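Local coordinates for protein 2-oxoglutarate-dependent dioxygenase DAO (Oryza sativa subsp. indica, PDB 6KUN) that probably catalyses the irreversible oxidation of the auxin indole-3-acetic acid to 2-oxoindole-3-acetic acid, using ferrous iron and 2-oxoglutarate, at residues A94-C104 with V117-H125; R270-Y280 with G292-A300. One frame throughout, in Å; residues are numbered along the deposited sequence.

How the contacts relate
Contact 1 pairs two antiparallel helices, 97-106 and 111-138, on the outside of the jelly-roll core; contact 2 folds the C-terminal tail, 292-300, back over 270-280: a loop, strand 275-276 and the start of helix 277-287. They share no element; their centres lie about 30 Å apart. Each has a buried and a solvent side. In contact 1 the buried side is small, alanine, valine, cysteine and one histidine ring, and a salt bridge with water faces solvent; in contact 2 aromatic rings and leucines fill the inside, while backbone and arginine bonds tie the exposed end. Contact 2 lies nearer the bound indole-3-acetic acid, about 6 Å from the Tyr280 side chain against about 13 Å for that of Ala94.

Contact 1: A94-C104 with V117-H125; sequences AAAPADVDAFC and VKAYAERMH
The imidazole of His125 carries Ala95 on one face: Ala95 CA stands 3.9 Å from the ring centroid, 23° off the normal and displaced toward the rim, a CH-pi contact. The methyl of the same alanine comes in obliquely beside the NE2 corner, Ala95 CB lying 3.2 Å from His125 NE2. With CG anti to the backbone nitrogen (chi1 178°), the histidine sends its ring across to the turn that precedes helix 97-106. At the other end of the contact Cys104 SG rests against the backbone of the partner helix, 3.6 Å from Lys118 CA, and also meets Val117 CG1. Val100 fills the middle, its CG1 4.3 Å from Lys118 CG. The axes of segments 97-104 and 117-125 approach to 10.0 Å at 157°, and the helices they belong to, 97-106 and 111-138, form an antiparallel pair packed outside the jelly roll; Ala94 and His125 also touch Cys151 of strand 151-158, which places this buried side against the main sheet. Toward solvent the chemistry turns polar. Lys118 runs extended until a bend at chi4 and brings NZ 3.0 Å from Asp101 OD1, a salt bridge whose hydrogen bond is weak. One water adds a second, indirect link, donating to Asp101 O and accepting from Lys118 NZ. A second water donates to both Asp101 OD1 and Glu122 OE2, two carboxylate oxygens 4.4 Å apart, and so probably eases the repulsion between them, as the ammonium of Lys118 may also do for Asp101.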
loop_
_atom_site.group_PDB
_atom_site.type_symbol
_atom_site.label_atom_id
_atom_site.label_comp_id
_atom_site.label_asym_id
_atom_site.label_seq_id
_atom_site.Cartn_x
_atom_site.Cartn_y
_atom_site.Cartn_z
ATOM N N ALA B 94 21.697 -7.025 -13.524
ATOM C CA ALA B 94 20.400 -7.584 -13.197
ATOM C C ALA B 94 19.706 -8.225 -14.385
ATOM O O ALA B 94 18.645 -8.815 -14.204
ATOM C CB ALA B 94 19.500 -6.511 -12.591
ATOM N N ALA B 95 20.261 -8.109 -15.595
ATOM C CA ALA B 95 19.752 -8.836 -16.742
ATOM C C ALA B 95 20.454 -10.161 -16.921
ATOM O O ALA B 95 20.050 -10.955 -17.784
ATOM C CB ALA B 95 19.891 -8.012 -18.021
ATOM N N ALA B 96 21.483 -10.419 -16.107
ATOM C CA ALA B 96 22.290 -11.634 -16.175
ATOM C C ALA B 96 21.826 -12.626 -15.125
ATOM O O ALA B 96 22.019 -12.380 -13.911
ATOM C CB ALA B 96 23.768 -11.280 -15.967
ATOM N N PRO B 97 21.230 -13.755 -15.529
ATOM C CA PRO B 97 20.708 -14.688 -14.533
ATOM C C PRO B 97 21.737 -15.139 -13.519
ATOM O O PRO B 97 21.396 -15.342 -12.354
ATOM C CB PRO B 97 20.212 -15.878 -15.372
ATOM C CG PRO B 97 20.267 -15.449 -16.800
ATOM C CD PRO B 97 20.674 -14.017 -16.872
ATOM N N ALA B 98 22.992 -15.307 -13.936
ATOM C CA ALA B 98 24.010 -15.805 -13.024
ATOM C C ALA B 98 24.296 -14.815 -11.896
ATOM O O ALA B 98 24.510 -15.226 -10.741
ATOM C CB ALA B 98 25.269 -16.124 -13.830
ATOM N N ASP B 99 24.266 -13.505 -12.211
ATOM C CA ASP B 99 24.488 -12.450 -11.228
ATOM C C ASP B 99 23.313 -12.330 -10.262
ATOM O O ASP B 99 23.493 -12.031 -9.071
ATOM C CB ASP B 99 24.651 -11.075 -11.908
ATOM C CG ASP B 99 25.970 -10.905 -12.660
ATOM O OD1 ASP B 99 26.791 -11.818 -12.614
ATOM O OD2 ASP B 99 26.172 -9.838 -13.306
ATOM N N VAL B 100 22.090 -12.421 -10.797
ATOM C CA VAL B 100 20.900 -12.340 -9.968
ATOM C C VAL B 100 20.853 -13.533 -9.017
ATOM O O VAL B 100 20.544 -13.394 -7.834
ATOM C CB VAL B 100 19.634 -12.271 -10.853
ATOM C CG1 VAL B 100 18.397 -12.409 -9.989
ATOM C CG2 VAL B 100 19.589 -10.958 -11.686
ATOM N N ASP B 101 21.134 -14.728 -9.532
ATOM C CA ASP B 101 21.156 -15.916 -8.682
ATOM C C ASP B 101 22.159 -15.758 -7.534
ATOM O O ASP B 101 21.828 -15.987 -6.361
ATOM C CB ASP B 101 21.479 -17.130 -9.546
ATOM C CG ASP B 101 20.425 -17.404 -10.604
ATOM O OD1 ASP B 101 19.357 -16.754 -10.602
ATOM O OD2 ASP B 101 20.675 -18.280 -11.461
ATOM N N ALA B 102 23.390 -15.341 -7.848
ATOM C CA ALA B 102 24.446 -15.289 -6.832
ATOM C C ALA B 102 24.209 -14.173 -5.836
ATOM O O ALA B 102 24.494 -14.324 -4.639
ATOM C CB ALA B 102 25.808 -15.125 -7.511
ATOM N N PHE B 103 23.714 -13.040 -6.300
ATOM C CA PHE B 103 23.346 -11.950 -5.398
ATOM C C PHE B 103 22.336 -12.430 -4.356
ATOM O O PHE B 103 22.554 -12.268 -3.149
ATOM C CB PHE B 103 22.791 -10.769 -6.214
ATOM C CG PHE B 103 22.434 -9.545 -5.400
ATOM C CD1 PHE B 103 21.153 -9.373 -4.907
ATOM C CD2 PHE B 103 23.345 -8.551 -5.191
ATOM C CE1 PHE B 103 20.837 -8.244 -4.184
ATOM C CE2 PHE B 103 23.030 -7.429 -4.451
ATOM C CZ PHE B 103 21.756 -7.276 -3.958
ATOM N N CYS B 104 21.233 -13.032 -4.813
ATOM C CA CYS B 104 20.181 -13.437 -3.870
ATOM C C CYS B 104 20.630 -14.611 -3.011
ATOM O O CYS B 104 20.202 -14.729 -1.869
ATOM C CB CYS B 104 18.903 -13.763 -4.630
ATOM S SG CYS B 104 18.255 -12.237 -5.521
ATOM N N VAL B 117 13.060 -11.084 -3.358
ATOM C CA VAL B 117 13.904 -10.156 -4.083
ATOM C C VAL B 117 14.259 -10.738 -5.443
ATOM O O VAL B 117 14.220 -10.044 -6.471
ATOM C CB VAL B 117 15.160 -9.802 -3.276
ATOM C CG1 VAL B 117 16.158 -9.004 -4.159
ATOM C CG2 VAL B 117 14.801 -8.998 -2.081
ATOM N N LYS B 118 14.578 -12.021 -5.473
ATOM C CA LYS B 118 14.919 -12.667 -6.730
ATOM C C LYS B 118 13.758 -12.582 -7.702
ATOM O O LYS B 118 13.950 -12.221 -8.876
ATOM C CB LYS B 118 15.308 -14.118 -6.469
ATOM C CG LYS B 118 15.763 -14.887 -7.685
ATOM C CD LYS B 118 16.303 -16.276 -7.283
ATOM C CE LYS B 118 16.800 -17.023 -8.513
ATOM N NZ LYS B 118 17.950 -17.902 -8.203
ATOM N N ALA B 119 12.549 -12.925 -7.243
ATOM C CA ALA B 119 11.395 -12.927 -8.133
ATOM C C ALA B 119 11.104 -11.526 -8.647
ATOM O O ALA B 119 10.841 -11.337 -9.845
ATOM C CB ALA B 119 10.170 -13.517 -7.410
ATOM N N TYR B 120 11.160 -10.546 -7.758
ATOM C CA TYR B 120 10.969 -9.189 -8.112
ATOM C C TYR B 120 11.991 -8.704 -9.146
ATOM O O TYR B 120 11.617 -8.152 -10.106
ATOM C CB TYR B 120 10.902 -8.272 -6.899
ATOM C CG TYR B 120 9.971 -7.151 -7.063
ATOM C CD1 TYR B 120 8.657 -7.346 -6.863
ATOM C CD2 TYR B 120 10.387 -5.902 -7.438
ATOM C CE1 TYR B 120 7.776 -6.355 -6.993
ATOM C CE2 TYR B 120 9.487 -4.881 -7.576
ATOM C CZ TYR B 120 8.180 -5.135 -7.334
ATOM O OH TYR B 120 7.176 -4.256 -7.441
ATOM N N ALA B 121 13.257 -8.928 -8.912
ATOM C CA ALA B 121 14.290 -8.471 -9.852
ATOM C C ALA B 121 14.024 -9.055 -11.232
ATOM O O ALA B 121 14.021 -8.335 -12.254
ATOM C CB ALA B 121 15.691 -8.861 -9.365
ATOM N N GLU B 122 13.742 -10.350 -11.271
ATOM C CA GLU B 122 13.437 -11.019 -12.525
ATOM C C GLU B 122 12.205 -10.411 -13.198
ATOM O O GLU B 122 12.225 -10.147 -14.411
ATOM C CB GLU B 122 13.220 -12.507 -12.246
ATOM C CG GLU B 122 14.497 -13.255 -11.959
ATOM C CD GLU B 122 14.232 -14.648 -11.389
ATOM O OE1 GLU B 122 13.060 -14.971 -11.075
ATOM O OE2 GLU B 122 15.209 -15.412 -11.238
ATOM N N ARG B 123 11.125 -10.170 -12.417
ATOM C CA ARG B 123 9.905 -9.629 -12.993
ATOM C C ARG B 123 10.112 -8.199 -13.487
ATOM O O ARG B 123 9.605 -7.808 -14.560
ATOM C CB ARG B 123 8.754 -9.685 -11.989
ATOM C CG ARG B 123 8.407 -11.081 -11.534
ATOM C CD ARG B 123 8.008 -11.927 -12.694
ATOM N NE ARG B 123 6.882 -11.323 -13.388
ATOM C CZ ARG B 123 5.618 -11.526 -13.050
ATOM N NH1 ARG B 123 5.323 -12.332 -12.032
ATOM N NH2 ARG B 123 4.654 -10.926 -13.737
ATOM N N MET B 124 10.854 -7.408 -12.728
ATOM C CA MET B 124 11.160 -6.062 -13.178
ATOM C C MET B 124 12.014 -6.067 -14.433
ATOM O O MET B 124 11.875 -5.177 -15.296
ATOM C CB MET B 124 11.887 -5.308 -12.077
ATOM C CG MET B 124 11.058 -4.969 -10.899
ATOM S SD MET B 124 10.699 -3.222 -10.893
ATOM C CE MET B 124 12.101 -2.619 -10.009
ATOM N N HIS B 125 12.897 -7.050 -14.568
ATOM C CA HIS B 125 13.670 -7.129 -15.798
ATOM C C HIS B 125 12.754 -7.364 -17.007
ATOM O O HIS B 125 12.876 -6.692 -18.033
ATOM C CB HIS B 125 14.709 -8.226 -15.709
ATOM C CG HIS B 125 15.492 -8.365 -16.967
ATOM N ND1 HIS B 125 15.423 -9.474 -17.773
ATOM C CD2 HIS B 125 16.307 -7.494 -17.594
ATOM C CE1 HIS B 125 16.175 -9.282 -18.832
ATOM N NE2 HIS B 125 16.744 -8.100 -18.726
HETATM O O HOH W 1 19.707 -17.516 -5.938
HETATM O O HOH W 2 17.864 -15.307 -12.026
#

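Contact 2: R270-Y280 with G292-A300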
loop_
_atom_site.group_PDB
_atom_site.type_symbol
_atom_site.label_atom_id
_atom_site.label_comp_id
_atom_site.label_asym_id
_atom_site.label_seq_id
_atom_site.Cartn_x
_atom_site.Cartn_y
_atom_site.Cartn_z
ATOM N N ARG B 270 21.376 12.998 -38.067
ATOM C CA ARG B 270 22.069 12.301 -36.986
ATOM C C ARG B 270 22.697 13.251 -35.972
ATOM O O ARG B 270 23.588 14.040 -36.291
ATOM C CB ARG B 270 23.130 11.425 -37.622
ATOM C CG ARG B 270 23.970 10.647 -36.604
ATOM C CD ARG B 270 24.168 9.216 -37.061
ATOM N NE ARG B 270 25.006 8.461 -36.135
ATOM C CZ ARG B 270 24.740 8.283 -34.842
ATOM N NH1 ARG B 270 23.659 8.815 -34.295
ATOM N NH2 ARG B 270 25.569 7.577 -34.090
ATOM N N ARG B 271 22.235 13.150 -34.726
ATOM C CA ARG B 271 22.528 14.138 -33.694
ATOM C C ARG B 271 23.831 13.871 -32.950
ATOM O O ARG B 271 24.547 14.813 -32.611
ATOM C CB ARG B 271 21.383 14.203 -32.666
ATOM C CG ARG B 271 20.065 14.746 -33.221
ATOM C CD ARG B 271 19.951 16.256 -33.065
ATOM N NE ARG B 271 19.053 16.636 -31.975
ATOM C CZ ARG B 271 17.734 16.448 -31.989
ATOM N NH1 ARG B 271 17.153 15.855 -33.030
ATOM N NH2 ARG B 271 16.997 16.833 -30.956
ATOM N N TYR B 272 24.165 12.610 -32.696
ATOM C CA TYR B 272 25.266 12.275 -31.815
ATOM C C TYR B 272 26.189 11.301 -32.506
ATOM O O TYR B 272 25.731 10.431 -33.261
ATOM C CB TYR B 272 24.754 11.681 -30.507
ATOM C CG TYR B 272 23.777 12.573 -29.763
ATOM C CD1 TYR B 272 24.221 13.628 -28.990
ATOM C CD2 TYR B 272 22.422 12.338 -29.818
ATOM C CE1 TYR B 272 23.336 14.420 -28.288
ATOM C CE2 TYR B 272 21.522 13.139 -29.151
ATOM C CZ TYR B 272 22.003 14.166 -28.365
ATOM O OH TYR B 272 21.109 14.982 -27.687
ATOM N N ARG B 273 27.486 11.457 -32.252
ATOM C CA ARG B 273 28.416 10.428 -32.698
ATOM C C ARG B 273 28.158 9.155 -31.901
ATOM O O ARG B 273 27.617 9.196 -30.784
ATOM C CB ARG B 273 29.871 10.899 -32.529
ATOM C CG ARG B 273 30.454 10.717 -31.164
ATOM C CD ARG B 273 31.739 11.543 -30.995
ATOM N NE ARG B 273 31.484 12.974 -31.124
ATOM C CZ ARG B 273 32.154 13.923 -30.477
ATOM N NH1 ARG B 273 33.126 13.598 -29.637
ATOM N NH2 ARG B 273 31.836 15.191 -30.656
ATOM N N GLU B 274 28.549 8.021 -32.482
ATOM C CA GLU B 274 28.536 6.761 -31.745
ATOM C C GLU B 274 29.497 6.867 -30.560
ATOM O O GLU B 274 30.553 7.506 -30.664
ATOM C CB GLU B 274 28.935 5.587 -32.636
ATOM C CG GLU B 274 28.006 5.351 -33.821
ATOM C CD GLU B 274 28.384 4.128 -34.640
ATOM O OE1 GLU B 274 29.447 3.524 -34.389
ATOM O OE2 GLU B 274 27.614 3.783 -35.553
ATOM N N PHE B 275 29.106 6.268 -29.423
ATOM C CA PHE B 275 29.932 6.270 -28.235
ATOM C C PHE B 275 29.688 5.008 -27.416
ATOM O O PHE B 275 28.659 4.321 -27.539
ATOM C CB PHE B 275 29.740 7.555 -27.406
ATOM C CG PHE B 275 28.333 7.751 -26.861
ATOM C CD1 PHE B 275 27.367 8.403 -27.623
ATOM C CD2 PHE B 275 28.003 7.319 -25.599
ATOM C CE1 PHE B 275 26.089 8.582 -27.123
ATOM C CE2 PHE B 275 26.740 7.499 -25.081
ATOM C CZ PHE B 275 25.788 8.117 -25.848
ATOM N N LYS B 276 30.690 4.699 -26.571
ATOM C CA LYS B 276 30.586 3.627 -25.599
ATOM C C LYS B 276 29.934 4.161 -24.329
ATOM O O LYS B 276 30.379 5.175 -23.767
ATOM C CB LYS B 276 31.978 3.079 -25.258
ATOM C CG LYS B 276 32.677 2.383 -26.440
ATOM C CD LYS B 276 31.990 1.065 -26.822
ATOM C CE LYS B 276 32.920 0.155 -27.628
ATOM N NZ LYS B 276 34.261 -0.030 -26.977
ATOM N N TYR B 277 28.914 3.445 -23.852
ATOM C CA TYR B 277 28.190 3.875 -22.665
ATOM C C TYR B 277 29.122 4.077 -21.472
ATOM O O TYR B 277 29.047 5.102 -20.765
ATOM C CB TYR B 277 27.116 2.842 -22.338
ATOM C CG TYR B 277 26.414 3.135 -21.045
ATOM C CD1 TYR B 277 25.698 4.309 -20.900
ATOM C CD2 TYR B 277 26.454 2.244 -19.969
ATOM C CE1 TYR B 277 25.057 4.605 -19.728
ATOM C CE2 TYR B 277 25.795 2.525 -18.805
ATOM C CZ TYR B 277 25.101 3.707 -18.671
ATOM O OH TYR B 277 24.435 4.008 -17.495
ATOM N N ASP B 278 30.027 3.124 -21.275
ATOM C CA ASP B 278 31.040 3.232 -20.235
ATOM C C ASP B 278 31.763 4.573 -20.322
ATOM O O ASP B 278 31.896 5.279 -19.323
ATOM C CB ASP B 278 32.045 2.084 -20.342
ATOM C CG ASP B 278 32.935 1.972 -19.120
ATOM O OD1 ASP B 278 32.415 1.645 -18.032
ATOM O OD2 ASP B 278 34.154 2.210 -19.246
ATOM N N ASP B 279 32.227 4.923 -21.519
ATOM C CA ASP B 279 32.911 6.194 -21.717
ATOM C C ASP B 279 32.002 7.377 -21.391
ATOM O O ASP B 279 32.458 8.410 -20.898
ATOM C CB ASP B 279 33.423 6.306 -23.154
ATOM C CG ASP B 279 34.584 5.346 -23.448
ATOM O OD1 ASP B 279 35.162 4.786 -22.493
ATOM O OD2 ASP B 279 34.873 5.130 -24.651
ATOM N N TYR B 280 30.715 7.276 -21.712
ATOM C CA TYR B 280 29.823 8.383 -21.393
ATOM C C TYR B 280 29.667 8.536 -19.885
ATOM O O TYR B 280 29.649 9.662 -19.377
ATOM C CB TYR B 280 28.455 8.195 -22.078
ATOM C CG TYR B 280 27.537 9.333 -21.765
ATOM C CD1 TYR B 280 27.847 10.639 -22.144
ATOM C CD2 TYR B 280 26.393 9.118 -21.020
ATOM C CE1 TYR B 280 27.016 11.687 -21.798
ATOM C CE2 TYR B 280 25.570 10.150 -20.680
ATOM C CZ TYR B 280 25.881 11.420 -21.069
ATOM O OH TYR B 280 25.032 12.420 -20.702
ATOM N N GLY B 292 22.433 15.583 -18.411
ATOM C CA GLY B 292 22.424 15.495 -19.862
ATOM C C GLY B 292 23.278 16.515 -20.584
ATOM O O GLY B 292 23.457 16.395 -21.807
ATOM N N GLU B 293 23.827 17.507 -19.878
ATOM C CA GLU B 293 24.643 18.511 -20.552
ATOM C C GLU B 293 25.801 17.855 -21.288
ATOM O O GLU B 293 26.197 18.304 -22.363
ATOM C CB GLU B 293 25.189 19.545 -19.553
ATOM C CG GLU B 293 24.147 20.068 -18.553
ATOM C CD GLU B 293 24.163 19.248 -17.276
ATOM O OE1 GLU B 293 23.923 19.814 -16.201
ATOM O OE2 GLU B 293 24.468 18.032 -17.374
ATOM N N ALA B 294 26.367 16.788 -20.718
ATOM C CA ALA B 294 27.529 16.158 -21.331
ATOM C C ALA B 294 27.211 15.560 -22.696
ATOM O O ALA B 294 28.127 15.317 -23.478
ATOM C CB ALA B 294 28.090 15.074 -20.412
ATOM N N LEU B 295 25.945 15.293 -23.019
ATOM C CA LEU B 295 25.682 14.792 -24.368
ATOM C C LEU B 295 26.054 15.807 -25.437
ATOM O O LEU B 295 26.293 15.433 -26.585
ATOM C CB LEU B 295 24.225 14.412 -24.566
ATOM C CG LEU B 295 23.807 13.036 -24.074
ATOM C CD1 LEU B 295 22.323 12.840 -24.452
ATOM C CD2 LEU B 295 24.646 11.908 -24.610
ATOM N N ALA B 296 26.043 17.097 -25.109
ATOM C CA ALA B 296 26.405 18.091 -26.121
ATOM C C ALA B 296 27.863 17.953 -26.521
ATOM O O ALA B 296 28.245 18.362 -27.617
ATOM C CB ALA B 296 26.139 19.509 -25.617
ATOM N N ARG B 297 28.693 17.354 -25.667
ATOM C CA ARG B 297 30.068 17.123 -26.071
ATOM C C ARG B 297 30.178 15.999 -27.086
ATOM O O ARG B 297 31.270 15.762 -27.592
ATOM C CB ARG B 297 30.902 16.814 -24.827
ATOM C CG ARG B 297 30.685 17.845 -23.732
ATOM C CD ARG B 297 31.384 17.463 -22.486
ATOM N NE ARG B 297 31.248 18.462 -21.442
ATOM C CZ ARG B 297 32.027 19.528 -21.321
ATOM N NH1 ARG B 297 32.991 19.749 -22.207
ATOM N NH2 ARG B 297 31.839 20.377 -20.327
ATOM N N LEU B 298 29.084 15.304 -27.391
ATOM C CA LEU B 298 29.086 14.153 -28.286
ATOM C C LEU B 298 28.349 14.424 -29.603
ATOM O O LEU B 298 27.976 13.481 -30.307
ATOM C CB LEU B 298 28.490 12.951 -27.549
ATOM C CG LEU B 298 29.297 12.571 -26.309
ATOM C CD1 LEU B 298 28.694 11.476 -25.459
ATOM C CD2 LEU B 298 30.689 12.135 -26.773
ATOM N N ALA B 299 28.154 15.693 -29.951
ATOM C CA ALA B 299 27.520 16.046 -31.217
ATOM C C ALA B 299 28.266 15.454 -32.414
ATOM O O ALA B 299 29.484 15.262 -32.404
ATOM C CB ALA B 299 27.446 17.568 -31.363
ATOM N N ALA B 300 27.513 15.151 -33.462
ATOM C CA ALA B 300 28.055 14.463 -34.625
ATOM C C ALA B 300 29.070 15.318 -35.409
ATOM O O ALA B 300 29.082 16.545 -35.284
ATOM C CB ALA B 300 26.912 14.031 -35.551
#
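Leu298 and Leu295 push their methyls against two aromatic rings. Leu298 CD1 sits over the centre of the Phe275 ring, 4.0 Å from its centroid, and also touches Tyr280 CD1 at 3.5 Å. Leu295 CD2 lies over the Tyr280 face, while Ala294 CB approaches Tyr280 CE1 obliquely. With CG anti to the backbone N (chi1 -180°), the Tyr280 ring reaches out from helix 277-287, and its hydroxyl bonds Asp217. Replacing Tyr280 with alanine would probably open a gap beside Ala294, Leu295 and Leu298 and cost Asp217 this hydroxyl. The Tyr272 edge meets the carbonyls of Leu295 and Leu298, CE1 3.6 Å from Leu295 O; its hydroxyl bonds Gln220. Backbone bonds flank the single bridge of Tyr272 with Ala299: Arg273 N to Leu298 O, 2.8 Å, and Ala300 N to Arg271 O. The Arg273 guanidinium, bent back at chi3 (62°), grips Ala299 O side-on in its own plane; NH2 gives the shorter bond, 2.9 Å at 160°, on a lone pair, and NE the longer. Four hydrogen bonds thus fasten the last residues at Arg271 and Arg273, while apolar contacts hold the earlier part of the tail against Phe275 and Tyr280, near the bound indole-3-acetic acid.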